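Local coordinates for Mlr6093 protein (PDB 2QJ8), which probably acts as a zinc-dependent hydrolase of the aspartoacylase family, cleaving ester bonds or carbon-nitrogen bonds in linear amides, at residues H141-T146 with T307-R312. Sequence-based numbering, arbitrary orientation. Where two conformers were deposited one is given.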
loop_
_atom_site.group_PDB
_atom_site.type_symbol
_atom_site.label_atom_id
_atom_site.label_comp_id
_atom_site.label_asym_id
_atom_site.label_seq_id
_atom_site.Cartn_x
_atom_site.Cartn_y
_atom_site.Cartn_z
ATOM N N HIS A 141 1.748 -6.288 13.832
ATOM C CA HIS A 141 2.763 -5.297 13.412
ATOM C C HIS A 141 2.806 -4.946 11.917
ATOM O O HIS A 141 2.582 -5.792 11.038
ATOM C CB HIS A 141 4.122 -5.807 13.878
ATOM C CG HIS A 141 5.261 -4.879 13.613
ATOM N ND1 HIS A 141 6.157 -5.082 12.584
ATOM C CD2 HIS A 141 5.650 -3.737 14.237
ATOM C CE1 HIS A 141 7.046 -4.100 12.581
ATOM N NE2 HIS A 141 6.761 -3.271 13.574
ATOM N N SER A 142 3.052 -3.667 11.655
ATOM C CA SER A 142 3.121 -3.181 10.308
ATOM C C SER A 142 4.520 -3.373 9.809
ATOM O O SER A 142 5.421 -2.730 10.301
ATOM C CB SER A 142 2.795 -1.700 10.256
ATOM O OG SER A 142 2.904 -1.240 8.919
ATOM N N PHE A 143 4.710 -4.265 8.853
ATOM C CA PHE A 143 6.048 -4.453 8.294
ATOM C C PHE A 143 6.430 -3.186 7.488
ATOM O O PHE A 143 7.560 -2.691 7.603
ATOM C CB PHE A 143 6.087 -5.713 7.436
ATOM C CG PHE A 143 7.467 -6.151 7.094
ATOM C CD1 PHE A 143 8.244 -6.804 8.047
ATOM C CD2 PHE A 143 8.007 -5.890 5.845
ATOM C CE1 PHE A 143 9.511 -7.212 7.759
ATOM C CE2 PHE A 143 9.292 -6.292 5.551
ATOM C CZ PHE A 143 10.037 -6.966 6.515
ATOM N N GLY A 144 5.466 -2.650 6.736
ATOM C CA GLY A 144 5.631 -1.423 5.935
ATOM C C GLY A 144 4.609 -1.513 4.815
ATOM O O GLY A 144 4.548 -2.568 4.180
ATOM N N PRO A 145 3.780 -0.448 4.560
ATOM C CA PRO A 145 2.791 -0.549 3.435
ATOM C C PRO A 145 3.407 -0.499 2.036
ATOM O O PRO A 145 2.726 -0.720 1.049
ATOM C CB PRO A 145 1.883 0.674 3.592
ATOM C CG PRO A 145 2.432 1.464 4.616
ATOM C CD PRO A 145 3.708 0.877 5.197
ATOM N N THR A 146 4.682 -0.145 1.965
ATOM C CA THR A 146 5.438 -0.179 0.730
ATOM C C THR A 146 6.111 -1.547 0.518
ATOM O O THR A 146 6.890 -1.709 -0.425
ATOM C CB THR A 146 6.500 0.880 0.765
ATOM O OG1 THR A 146 7.389 0.643 1.859
ATOM C CG2 THR A 146 5.888 2.286 0.844
ATOM N N THR A 307 14.352 -18.017 -0.474
ATOM C CA THR A 307 12.933 -17.717 -0.670
ATOM C C THR A 307 12.713 -16.245 -0.454
ATOM O O THR A 307 13.363 -15.642 0.386
ATOM C CB THR A 307 12.035 -18.539 0.301
ATOM O OG1 THR A 307 12.250 -19.934 0.047
ATOM C CG2 THR A 307 10.563 -18.249 0.100
ATOM N N VAL A 308 11.817 -15.653 -1.223
ATOM C CA VAL A 308 11.460 -14.243 -1.031
ATOM C C VAL A 308 10.516 -14.129 0.152
ATOM O O VAL A 308 9.392 -14.604 0.097
ATOM C CB VAL A 308 10.809 -13.585 -2.258
ATOM C CG1 VAL A 308 10.454 -12.111 -1.929
ATOM C CG2 VAL A 308 11.747 -13.674 -3.485
ATOM N N PHE A 309 10.996 -13.508 1.222
ATOM C CA PHE A 309 10.198 -13.307 2.410
ATOM C C PHE A 309 9.477 -11.986 2.279
ATOM O O PHE A 309 8.304 -11.922 2.557
ATOM C CB PHE A 309 11.047 -13.341 3.682
ATOM C CG PHE A 309 10.313 -12.815 4.895
ATOM C CD1 PHE A 309 9.391 -13.612 5.549
ATOM C CD2 PHE A 309 10.510 -11.505 5.350
ATOM C CE1 PHE A 309 8.712 -13.141 6.643
ATOM C CE2 PHE A 309 9.799 -11.021 6.441
ATOM C CZ PHE A 309 8.906 -11.854 7.091
ATOM N N ALA A 310 10.197 -10.933 1.866
ATOM C CA ALA A 310 9.615 -9.622 1.698
ATOM C C ALA A 310 10.272 -8.911 0.530
ATOM O O ALA A 310 11.456 -9.125 0.260
ATOM C CB ALA A 310 9.776 -8.800 2.997
ATOM N N ILE A 311 9.501 -8.074 -0.159
ATOM C CA ILE A 311 10.002 -7.311 -1.306
ATOM C C ILE A 311 9.202 -6.016 -1.433
ATOM O O ILE A 311 7.997 -6.017 -1.196
ATOM C CB ILE A 311 9.988 -8.146 -2.613
ATOM C CG1 ILE A 311 10.794 -7.406 -3.714
ATOM C CG2 ILE A 311 8.541 -8.517 -3.027
ATOM C CD1 ILE A 311 11.076 -8.186 -4.918
ATOM N N ARG A 312 9.898 -4.908 -1.738
ATOM C CA ARG A 312 9.259 -3.598 -1.904
ATOM C C ARG A 312 8.392 -3.544 -3.125
ATOM O O ARG A 312 8.647 -4.258 -4.107
ATOM C CB ARG A 312 10.276 -2.464 -2.096
ATOM C CG ARG A 312 10.958 -1.983 -0.877
ATOM C CD ARG A 312 11.616 -0.606 -1.156
ATOM N NE ARG A 312 12.528 -0.186 -0.088
ATOM C CZ ARG A 312 12.167 0.225 1.134
ATOM N NH1 ARG A 312 10.894 0.288 1.523
ATOM N NH2 ARG A 312 13.117 0.556 2.004
#
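Phe143 and Ala310 face each other with CA atoms 9.1 Å apart, and from there the two chains converge, their directions 36° apart, until Thr146 and Arg312 stand 5.8 Å apart by CA. Strand 306-312 carries a classic beta bulge, its Phe309 and Ala310 set opposite the single residue Ile325 of strand 322-329, where it runs beside segment 141-146 of the aspartoacylase-type catalytic domain. No hydrogen bond crosses between the segments; the join illustrates contact made mostly by side-chain packing, with backbone pairing starting just beyond, at Thr146 with Ser313. Phe309 turns its ring edge toward the face of Phe143 in an offset edge-to-face pair, planes at 80° and centroids 5.9 Å apart. Phe143 CE2 comes 3.6 Å from Ala310 CB, a reach set by a chi1 of -166° that turns CG away from the backbone N. Trp147 meets the same ring edge-to-face. Replacing Phe143 with an alanine would probably open a gap beside Ala310 CB and leave the Phe309 edge without its aromatic partner. Farther along, the Arg312 side chain runs side by side with Thr146, pointing the same way, while its NH2 forms a salt bridge with Glu321. At the backbone, Arg312 CA makes a CA-H...O contact with Thr146 O at 3.4 Å.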